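Local coordinates for peroxisomal catalase A (Saccharomyces cerevisiae, PDB 1A4E), which catalyses the breakdown of hydrogen peroxide to water and oxygen with a heme cofactor, probably protecting cells from the peroxide made by peroxisomal oxidases, at residues T88-R93 with G297-N302; H218-Q223 with F291-V296; S184-P189 with S194-S199. All blocks are in the same frame, centred on the assembly; numbering follows the deposited sequence.

Contact 1 of 3, residues T88-R93 with G297-N302. With HEM (protoporphyrin IX containing Fe), chain I.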
loop_
_atom_site.group_PDB
_atom_site.type_symbol
_atom_site.label_atom_id
_atom_site.label_comp_id
_atom_site.label_asym_id
_atom_site.label_seq_id
_atom_site.Cartn_x
_atom_site.Cartn_y
_atom_site.Cartn_z
ATOM N N THR B 88 -10.126 34.264 5.722
ATOM C CA THR B 88 -10.146 32.919 5.175
ATOM C C THR B 88 -9.280 32.097 6.107
ATOM O O THR B 88 -8.140 32.476 6.373
ATOM C CB THR B 88 -9.566 32.926 3.755
ATOM O OG1 THR B 88 -10.500 33.669 2.984
ATOM C CG2 THR B 88 -9.353 31.545 3.160
ATOM N N LYS B 89 -9.795 30.979 6.627
ATOM C CA LYS B 89 -9.022 30.140 7.528
ATOM C C LYS B 89 -7.877 29.470 6.765
ATOM O O LYS B 89 -7.979 29.187 5.569
ATOM C CB LYS B 89 -9.947 29.097 8.149
ATOM C CG LYS B 89 -9.241 28.252 9.208
ATOM C CD LYS B 89 -10.087 27.088 9.692
ATOM C CE LYS B 89 -9.186 26.081 10.388
ATOM N NZ LYS B 89 -9.952 24.955 10.889
ATOM N N CYS B 90 -6.744 29.279 7.443
ATOM C CA CYS B 90 -5.623 28.621 6.814
ATOM C C CYS B 90 -4.856 27.692 7.745
ATOM O O CYS B 90 -5.054 27.692 8.962
ATOM C CB CYS B 90 -4.687 29.686 6.248
ATOM S SG CYS B 90 -3.768 30.641 7.478
ATOM N N LEU B 91 -3.995 26.861 7.152
ATOM C CA LEU B 91 -3.104 25.966 7.870
ATOM C C LEU B 91 -1.724 26.141 7.261
ATOM O O LEU B 91 -1.564 26.060 6.048
ATOM C CB LEU B 91 -3.534 24.491 7.714
ATOM C CG LEU B 91 -2.517 23.377 8.052
ATOM C CD1 LEU B 91 -2.187 23.335 9.536
ATOM C CD2 LEU B 91 -3.111 22.057 7.631
ATOM N N THR B 92 -0.696 26.352 8.078
ATOM C CA THR B 92 0.657 26.507 7.579
ATOM C C THR B 92 1.534 25.394 8.105
ATOM O O THR B 92 1.436 25.049 9.284
ATOM C CB THR B 92 1.229 27.881 8.020
ATOM O OG1 THR B 92 0.420 28.888 7.419
ATOM C CG2 THR B 92 2.670 28.085 7.590
ATOM N N ARG B 93 2.356 24.794 7.239
ATOM C CA ARG B 93 3.366 23.864 7.701
ATOM C C ARG B 93 4.701 24.465 7.291
ATOM O O ARG B 93 4.925 24.863 6.146
ATOM C CB ARG B 93 3.249 22.453 7.066
ATOM C CG ARG B 93 3.995 21.455 7.966
ATOM C CD ARG B 93 3.906 19.962 7.653
ATOM N NE ARG B 93 4.851 19.667 6.616
ATOM C CZ ARG B 93 5.986 18.995 6.786
ATOM N NH1 ARG B 93 6.420 18.464 7.915
ATOM N NH2 ARG B 93 6.793 18.969 5.763
ATOM N N GLY B 297 -2.534 41.717 2.232
ATOM C CA GLY B 297 -3.188 41.400 3.490
ATOM C C GLY B 297 -2.277 40.803 4.541
ATOM O O GLY B 297 -1.075 41.035 4.516
ATOM N N LYS B 298 -2.831 40.022 5.477
ATOM C CA LYS B 298 -2.070 39.460 6.595
ATOM C C LYS B 298 -2.299 37.975 6.796
ATOM O O LYS B 298 -3.394 37.477 6.543
ATOM C CB LYS B 298 -2.439 40.057 7.949
ATOM C CG LYS B 298 -2.603 41.552 8.055
ATOM C CD LYS B 298 -1.852 42.108 9.263
ATOM C CE LYS B 298 -0.337 41.974 9.083
ATOM N NZ LYS B 298 0.362 42.985 9.852
ATOM N N ILE B 299 -1.282 37.260 7.279
ATOM C CA ILE B 299 -1.456 35.889 7.723
ATOM C C ILE B 299 -1.125 35.921 9.215
ATOM O O ILE B 299 -0.030 36.328 9.598
ATOM C CB ILE B 299 -0.500 34.939 6.956
ATOM C CG1 ILE B 299 -0.974 34.822 5.505
ATOM C CG2 ILE B 299 -0.449 33.565 7.638
ATOM C CD1 ILE B 299 -0.053 33.988 4.596
ATOM N N VAL B 300 -2.077 35.562 10.085
ATOM C CA VAL B 300 -1.843 35.454 11.522
ATOM C C VAL B 300 -1.985 33.974 11.881
ATOM O O VAL B 300 -2.930 33.319 11.444
ATOM C CB VAL B 300 -2.886 36.274 12.335
ATOM C CG1 VAL B 300 -2.550 36.212 13.824
ATOM C CG2 VAL B 300 -2.890 37.715 11.881
ATOM N N LEU B 301 -1.042 33.398 12.624
ATOM C CA LEU B 301 -1.182 32.024 13.082
ATOM C C LEU B 301 -1.482 32.093 14.573
ATOM O O LEU B 301 -0.664 32.520 15.387
ATOM C CB LEU B 301 0.105 31.246 12.816
ATOM C CG LEU B 301 0.545 31.070 11.362
ATOM C CD1 LEU B 301 1.821 30.265 11.352
ATOM C CD2 LEU B 301 -0.518 30.354 10.542
ATOM N N ASN B 302 -2.699 31.680 14.931
ATOM C CA ASN B 302 -3.186 31.834 16.289
ATOM C C ASN B 302 -3.750 30.586 16.955
ATOM O O ASN B 302 -4.380 30.683 18.013
ATOM C CB ASN B 302 -4.246 32.935 16.281
ATOM C CG ASN B 302 -5.502 32.624 15.474
ATOM O OD1 ASN B 302 -5.627 31.622 14.766
ATOM N ND2 ASN B 302 -6.479 33.519 15.584
HETATM C CHA HEM I . 7.527 19.458 -0.749
HETATM C CHB HEM I . 8.471 18.184 -5.276
HETATM C CHC HEM I . 10.456 22.472 -6.043
HETATM C CHD HEM I . 8.568 24.021 -1.899
HETATM C C1A HEM I . 7.761 18.682 -1.870
HETATM C C2A HEM I . 7.259 17.332 -2.038
HETATM C C3A HEM I . 7.446 17.004 -3.340
HETATM C C4A HEM I . 8.093 18.138 -3.955
HETATM C CMA HEM I . 7.001 15.740 -4.060
HETATM C CAA HEM I . 6.580 16.487 -0.976
HETATM C CBA HEM I . 5.086 16.514 -1.210
HETATM C CGA HEM I . 4.273 15.691 -0.235
HETATM O O1A HEM I . 4.576 14.525 0.009
HETATM O O2A HEM I . 3.305 16.235 0.271
HETATM C C1B HEM I . 9.073 19.260 -5.891
HETATM C C2B HEM I . 9.560 19.237 -7.249
HETATM C C3B HEM I . 10.228 20.423 -7.450
HETATM C C4B HEM I . 10.100 21.152 -6.197
HETATM C CMB HEM I . 9.346 18.062 -8.197
HETATM C CAB HEM I . 10.917 20.901 -8.572
HETATM C CBB HEM I . 10.892 20.371 -9.944
HETATM C C1C HEM I . 10.092 23.286 -4.989
HETATM C C2C HEM I . 10.206 24.726 -5.011
HETATM C C3C HEM I . 9.613 25.183 -3.869
HETATM C C4C HEM I . 9.153 24.007 -3.155
HETATM C CMC HEM I . 10.829 25.532 -6.148
HETATM C CAC HEM I . 9.416 26.498 -3.472
HETATM C CBC HEM I . 8.668 27.459 -4.252
HETATM C C1D HEM I . 8.136 22.904 -1.209
HETATM C C2D HEM I . 7.554 22.931 0.109
HETATM C C3D HEM I . 7.293 21.647 0.436
HETATM C C4D HEM I . 7.697 20.833 -0.678
HETATM C CMD HEM I . 7.264 24.159 0.962
HETATM C CAD HEM I . 6.731 21.148 1.753
HETATM C CBD HEM I . 5.222 21.075 1.808
HETATM C CGD HEM I . 4.775 20.625 3.187
HETATM O O1D HEM I . 5.063 21.310 4.158
HETATM O O2D HEM I . 4.146 19.581 3.307
HETATM N NA HEM I . 8.247 19.180 -3.065
HETATM N NB HEM I . 9.382 20.441 -5.258
HETATM N NC HEM I . 9.406 22.853 -3.874
HETATM N ND HEM I . 8.208 21.612 -1.696
HETATM FE FE HEM I . 8.848 21.013 -3.453
#
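Arg93 meets the heme propionate oxygen O1D with two nitrogens. NE gives the sounder bond, 3.0 Å from Arg93 NE to HEM O1D at an N-H...O angle of 148°. NH2 adds a weak bond to the same oxygen, and NE also reaches O2D weakly. The carboxylate carbon CGD lies at the edge of the guanidinium, in its plane. CG is anti to the backbone N (chi1 -160°), and the chain then bends at chi3, which turns NE to the propionate. Arg93 NH2 also bonds the backbone O of His56, so one arginine joins the propionate to the backbone at an active-site residue.

The direct contact with 297-302 is van der Waals packing. CD2 of Leu301 sits 3.6 Å from Thr92 OG1, and the two side chains cross at about a right angle. Thr92 OG1 has its polar partner in Thr115 OG1. Cys90 SG rests 4.4 Å from Ile299 CG2, with Leu301 CD2 slightly farther from the sulfur.

Cys90 and Thr92 point toward the other strand, while Leu91 points away. The two strand segments cross at 68°, with axes 8.5 Å apart. They are not paired: strand 59-68 lies between them and pairs antiparallel with both. The contact therefore lies inside the curled antiparallel sheet, the catalase beta-barrel, with strand 112-119 beyond Cys90 and Thr92 and strand 259-267 behind Ile299 and Leu301.

Contact 2 of 3, residues H218-Q223 with F291-V296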
loop_
_atom_site.group_PDB
_atom_site.type_symbol
_atom_site.label_atom_id
_atom_site.label_comp_id
_atom_site.label_asym_id
_atom_site.label_seq_id
_atom_site.Cartn_x
_atom_site.Cartn_y
_atom_site.Cartn_z
ATOM N N HIS B 218 5.350 37.912 -1.810
ATOM C CA HIS B 218 6.273 38.106 -0.701
ATOM C C HIS B 218 5.478 38.081 0.593
ATOM O O HIS B 218 4.524 38.834 0.758
ATOM C CB HIS B 218 6.994 39.460 -0.805
ATOM C CG HIS B 218 7.911 39.590 -2.010
ATOM N ND1 HIS B 218 9.238 39.564 -2.021
ATOM C CD2 HIS B 218 7.480 39.735 -3.305
ATOM C CE1 HIS B 218 9.630 39.683 -3.264
ATOM N NE2 HIS B 218 8.565 39.784 -4.026
ATOM N N ILE B 219 5.844 37.199 1.520
ATOM C CA ILE B 219 5.172 37.083 2.804
ATOM C C ILE B 219 6.229 37.498 3.824
ATOM O O ILE B 219 7.104 36.732 4.222
ATOM C CB ILE B 219 4.683 35.613 2.991
ATOM C CG1 ILE B 219 3.749 35.192 1.853
ATOM C CG2 ILE B 219 3.917 35.514 4.299
ATOM C CD1 ILE B 219 3.107 33.803 2.011
ATOM N N LYS B 220 6.156 38.763 4.227
ATOM C CA LYS B 220 7.144 39.372 5.102
ATOM C C LYS B 220 6.828 39.277 6.582
ATOM O O LYS B 220 5.762 39.706 7.015
ATOM C CB LYS B 220 7.305 40.844 4.735
ATOM C CG LYS B 220 7.667 41.149 3.289
ATOM C CD LYS B 220 9.037 40.613 2.958
ATOM C CE LYS B 220 9.770 41.545 2.015
ATOM N NZ LYS B 220 9.897 42.874 2.594
ATOM N N THR B 221 7.748 38.762 7.398
ATOM C CA THR B 221 7.508 38.655 8.829
ATOM C C THR B 221 7.410 39.981 9.573
ATOM O O THR B 221 8.263 40.865 9.467
ATOM C CB THR B 221 8.611 37.762 9.455
ATOM O OG1 THR B 221 8.361 37.807 10.850
ATOM C CG2 THR B 221 10.038 38.190 9.156
ATOM N N ASP B 222 6.323 40.109 10.333
ATOM C CA ASP B 222 6.117 41.278 11.169
ATOM C C ASP B 222 6.943 41.226 12.442
ATOM O O ASP B 222 7.043 42.223 13.151
ATOM C CB ASP B 222 4.646 41.411 11.533
ATOM C CG ASP B 222 3.710 41.560 10.339
ATOM O OD1 ASP B 222 4.136 41.936 9.249
ATOM O OD2 ASP B 222 2.531 41.279 10.507
ATOM N N GLN B 223 7.546 40.070 12.736
ATOM C CA GLN B 223 8.426 39.910 13.881
ATOM C C GLN B 223 9.850 40.322 13.533
ATOM O O GLN B 223 10.671 40.544 14.419
ATOM C CB GLN B 223 8.444 38.454 14.351
ATOM C CG GLN B 223 7.146 37.917 14.954
ATOM C CD GLN B 223 5.980 37.799 13.984
ATOM O OE1 GLN B 223 4.943 38.438 14.131
ATOM N NE2 GLN B 223 6.132 36.984 12.948
ATOM N N PHE B 291 9.603 47.421 -9.841
ATOM C CA PHE B 291 8.411 46.626 -9.556
ATOM C C PHE B 291 8.221 46.546 -8.051
ATOM O O PHE B 291 8.645 45.589 -7.403
ATOM C CB PHE B 291 8.555 45.206 -10.141
ATOM C CG PHE B 291 8.864 45.203 -11.627
ATOM C CD1 PHE B 291 7.866 45.514 -12.550
ATOM C CD2 PHE B 291 10.169 44.933 -12.055
ATOM C CE1 PHE B 291 8.180 45.563 -13.909
ATOM C CE2 PHE B 291 10.473 44.984 -13.414
ATOM C CZ PHE B 291 9.478 45.301 -14.342
ATOM N N PRO B 292 7.605 47.560 -7.439
ATOM C CA PRO B 292 7.523 47.718 -5.991
ATOM C C PRO B 292 6.583 46.711 -5.325
ATOM O O PRO B 292 5.779 46.052 -5.987
ATOM C CB PRO B 292 7.070 49.145 -5.804
ATOM C CG PRO B 292 7.071 49.766 -7.176
ATOM C CD PRO B 292 6.811 48.593 -8.091
ATOM N N LEU B 293 6.665 46.570 -4.000
ATOM C CA LEU B 293 5.780 45.666 -3.286
ATOM C C LEU B 293 4.449 46.350 -3.029
ATOM O O LEU B 293 4.392 47.419 -2.437
ATOM C CB LEU B 293 6.404 45.242 -1.956
ATOM C CG LEU B 293 7.734 44.496 -1.977
ATOM C CD1 LEU B 293 8.041 43.974 -0.587
ATOM C CD2 LEU B 293 7.669 43.335 -2.939
ATOM N N ARG B 294 3.389 45.760 -3.573
ATOM C CA ARG B 294 2.037 46.252 -3.377
ATOM C C ARG B 294 1.407 45.418 -2.269
ATOM O O ARG B 294 1.520 44.189 -2.302
ATOM C CB ARG B 294 1.293 46.101 -4.688
ATOM C CG ARG B 294 -0.155 46.523 -4.589
ATOM C CD ARG B 294 -0.835 46.479 -5.934
ATOM N NE ARG B 294 -2.243 46.743 -5.724
ATOM C CZ ARG B 294 -3.084 46.871 -6.739
ATOM N NH1 ARG B 294 -2.687 46.774 -8.000
ATOM N NH2 ARG B 294 -4.366 47.098 -6.487
ATOM N N ARG B 295 0.745 46.017 -1.275
ATOM C CA ARG B 295 0.210 45.249 -0.157
ATOM C C ARG B 295 -1.143 44.593 -0.411
ATOM O O ARG B 295 -2.025 45.146 -1.060
ATOM C CB ARG B 295 0.146 46.167 1.067
ATOM C CG ARG B 295 -0.161 45.457 2.389
ATOM C CD ARG B 295 0.187 46.277 3.621
ATOM N NE ARG B 295 -0.147 47.680 3.443
ATOM C CZ ARG B 295 -1.238 48.237 3.950
ATOM N NH1 ARG B 295 -2.116 47.552 4.676
ATOM N NH2 ARG B 295 -1.479 49.507 3.672
ATOM N N VAL B 296 -1.289 43.361 0.098
ATOM C CA VAL B 296 -2.493 42.567 -0.076
ATOM C C VAL B 296 -3.209 42.319 1.245
ATOM O O VAL B 296 -4.387 42.656 1.372
ATOM C CB VAL B 296 -2.152 41.212 -0.725
ATOM C CG1 VAL B 296 -3.447 40.450 -1.011
ATOM C CG2 VAL B 296 -1.389 41.419 -2.020
#
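Leu293 carries this contact, with one methyl on His218 and the other on Lys220. CD2 lies over a face of the His218 imidazole in a CH-pi contact. It is 3.8 Å from the ring centroid and 16° off the ring normal. The methyl is shifted toward the rim, and its nearest ring atom is CD2: Leu293 CD2 to His218 CD2 is 3.6 Å. The leucine and the histidine side chains cross at about a right angle.

CD1 turns to the end of Lys220. The two side chains meet tip to tip, with Leu293 CD1 3.8 Å from Lys220 NZ and in touch with CE as well. The lysine is bent at chi2 (-65°) and again farther out, which folds its end back toward the leucine.

The imidazole has a polar partner too. His218 NE2 is hydrogen-bonded to OE1 of Gln265, whose NE2 bonds the backbone O of Phe291. One glutamine amide thus serves both segments and probably limits the rotation of the ring under the methyl. With an alanine in place of His218, Leu293 CD2 would probably lose the flat surface it packs on, and Gln265 OE1 would be left without its imidazole mate.

Where the strand ends at Thr221, its OG1 accepts from Gln223 N at 3.1 Å, an ST turn. Strand 212-221 and strand 294-303 do not pair directly. Strand 259-267 runs between them, antiparallel to each, and the leucine reaches across it.

Contact 3 of 3, residues S184-P189 with S194-S199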
loop_
_atom_site.group_PDB
_atom_site.type_symbol
_atom_site.label_atom_id
_atom_site.label_comp_id
_atom_site.label_asym_id
_atom_site.label_seq_id
_atom_site.Cartn_x
_atom_site.Cartn_y
_atom_site.Cartn_z
ATOM N N SER B 184 24.378 32.071 3.703
ATOM C CA SER B 184 24.382 33.253 4.546
ATOM C C SER B 184 23.696 32.854 5.856
ATOM O O SER B 184 23.226 31.717 5.986
ATOM C CB SER B 184 23.615 34.384 3.874
ATOM O OG SER B 184 22.214 34.159 3.830
ATOM N N ASP B 185 23.597 33.745 6.851
ATOM C CA ASP B 185 22.919 33.388 8.091
ATOM C C ASP B 185 21.405 33.260 7.970
ATOM O O ASP B 185 20.743 32.756 8.876
ATOM C CB ASP B 185 23.275 34.409 9.177
ATOM C CG ASP B 185 24.697 34.307 9.727
ATOM O OD1 ASP B 185 25.422 33.355 9.428
ATOM O OD2 ASP B 185 25.080 35.194 10.484
ATOM N N ARG B 186 20.848 33.700 6.834
ATOM C CA ARG B 186 19.448 33.494 6.485
ATOM C C ARG B 186 19.173 31.998 6.302
ATOM O O ARG B 186 18.031 31.559 6.402
ATOM C CB ARG B 186 19.117 34.207 5.185
ATOM C CG ARG B 186 19.267 35.720 5.238
ATOM C CD ARG B 186 18.080 36.364 5.934
ATOM N NE ARG B 186 16.891 36.218 5.108
ATOM C CZ ARG B 186 16.291 37.257 4.509
ATOM N NH1 ARG B 186 16.756 38.508 4.641
ATOM N NH2 ARG B 186 15.206 37.017 3.765
ATOM N N GLY B 187 20.223 31.200 6.043
ATOM C CA GLY B 187 20.144 29.752 5.911
ATOM C C GLY B 187 19.876 29.034 7.231
ATOM O O GLY B 187 19.528 27.851 7.236
ATOM N N THR B 188 20.066 29.734 8.363
ATOM C CA THR B 188 19.737 29.208 9.683
ATOM C C THR B 188 18.887 30.231 10.464
ATOM O O THR B 188 19.417 30.943 11.317
ATOM C CB THR B 188 21.051 28.861 10.467
ATOM O OG1 THR B 188 21.861 30.027 10.456
ATOM C CG2 THR B 188 21.821 27.693 9.876
ATOM N N PRO B 189 17.560 30.361 10.238
ATOM C CA PRO B 189 16.671 31.275 10.957
ATOM C C PRO B 189 16.640 30.997 12.451
ATOM O O PRO B 189 16.893 29.873 12.883
ATOM C CB PRO B 189 15.308 31.083 10.341
ATOM C CG PRO B 189 15.597 30.438 9.019
ATOM C CD PRO B 189 16.771 29.536 9.332
ATOM N N SER B 194 10.527 34.240 12.413
ATOM C CA SER B 194 11.501 35.250 12.053
ATOM C C SER B 194 12.052 35.095 10.641
ATOM O O SER B 194 13.221 35.395 10.395
ATOM C CB SER B 194 12.628 35.188 13.074
ATOM O OG SER B 194 12.173 35.447 14.394
ATOM N N MET B 195 11.216 34.617 9.705
ATOM C CA MET B 195 11.618 34.431 8.312
ATOM C C MET B 195 10.505 34.807 7.348
ATOM O O MET B 195 9.337 34.901 7.725
ATOM C CB MET B 195 12.021 32.973 8.036
ATOM C CG MET B 195 10.969 31.944 8.420
ATOM S SD MET B 195 11.374 30.251 7.925
ATOM C CE MET B 195 9.794 29.822 7.251
ATOM N N HIS B 196 10.879 35.057 6.095
ATOM C CA HIS B 196 9.914 35.404 5.061
ATOM C C HIS B 196 9.506 34.183 4.254
ATOM O O HIS B 196 10.160 33.152 4.317
ATOM C CB HIS B 196 10.503 36.425 4.089
ATOM C CG HIS B 196 10.906 37.741 4.720
ATOM N ND1 HIS B 196 10.266 38.398 5.675
ATOM C CD2 HIS B 196 12.017 38.475 4.388
ATOM C CE1 HIS B 196 10.930 39.497 5.939
ATOM N NE2 HIS B 196 11.982 39.531 5.157
ATOM N N GLY B 197 8.415 34.294 3.498
ATOM C CA GLY B 197 7.982 33.292 2.541
ATOM C C GLY B 197 7.977 33.968 1.172
ATOM O O GLY B 197 7.811 35.182 1.092
ATOM N N TYR B 198 8.211 33.262 0.063
ATOM C CA TYR B 198 8.217 33.877 -1.269
ATOM C C TYR B 198 7.691 32.846 -2.238
ATOM O O TYR B 198 8.039 31.669 -2.104
ATOM C CB TYR B 198 9.604 34.232 -1.804
ATOM C CG TYR B 198 10.478 35.109 -0.933
ATOM C CD1 TYR B 198 11.175 34.532 0.125
ATOM C CD2 TYR B 198 10.599 36.475 -1.192
ATOM C CE1 TYR B 198 12.000 35.309 0.929
ATOM C CE2 TYR B 198 11.425 37.261 -0.387
ATOM C CZ TYR B 198 12.120 36.669 0.669
ATOM O OH TYR B 198 12.931 37.424 1.488
ATOM N N SER B 199 6.898 33.249 -3.239
ATOM C CA SER B 199 6.401 32.303 -4.224
ATOM C C SER B 199 7.507 31.621 -5.003
ATOM O O SER B 199 7.370 30.459 -5.377
ATOM C CB SER B 199 5.465 33.003 -5.204
ATOM O OG SER B 199 6.081 34.015 -5.984
HETATM O O HOH W 1 13.591 34.405 4.928
#
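Residues 184-189 make a short 3-10 turn and then straighten, while 194-199 runs out extended into strand 197-198; the two come nearest at Pro189 and Met195, whose CA atoms are 6.5 Å apart. The turn is closed by Gly187 N to Ser184 O, 3.0 Å, and by Thr188 N to Asp185 O.

Arg186 spans the gap with a single nitrogen. Its NH2 gives a weak hydrogen bond to the hydroxyl of Tyr198, 3.2 Å from Arg186 NH2 to Tyr198 OH with a bent N-H...O angle of 123°. The guanidinium and the phenol ring are nearly coplanar (16°), and Tyr198 OH lies at the edge of the guanidinium, in its plane. The arginine is bent at chi2 and chi3, and this swings its end to the tyrosine.

The same NH2 lies 3.6 Å from His196 CD2, with the guanidinium and imidazole planes steeply inclined. His196 ND1 takes the backbone N-H of Thr221. That bond, and the arginine close by, are consistent with an uncharged imidazole. A water also joins the segments, accepting from Arg186 NH2 and from His196 N; His196 N to the water oxygen is 3.0 Å. Apolar packing adds to this: Pro189 CG stands 4.4 Å from Met195 SD, and both side chains touch Arg111.

The carboxylate of Asp185 is bonded to the side-chain amides of Gln445 and Asn452, both on helix 445-457. Tyr198 pairs through its backbone with Asn129, an active-site residue, and Ser199 touches the heme. The arrangement is a connection into the heme-pocket wall of the catalase beta-barrel, tied through Asp185 to helix 445-457.

Contacts 1 and 3 are buried, and contact 2 is only partly so. Contacts 1 and 2 share strand 294-303, and a salt bridge between Lys298 NZ and Asp222 OD2 (2.8 Å) links them. Contacts 2 and 3 meet through neighbouring strands, where Ile219 N and Gly197 O probably form a backbone hydrogen bond. Contacts 1 and 3 do not touch; their nearest atoms are about 7 Å apart. The chemistry follows the place. In contact 1 the two segments meet by van der Waals packing inside the barrel, with a charged grip on the heme. Contact 2 is methyl packing nearer the surface. Contact 3 mixes a weak polar bond and a water bridge with apolar packing.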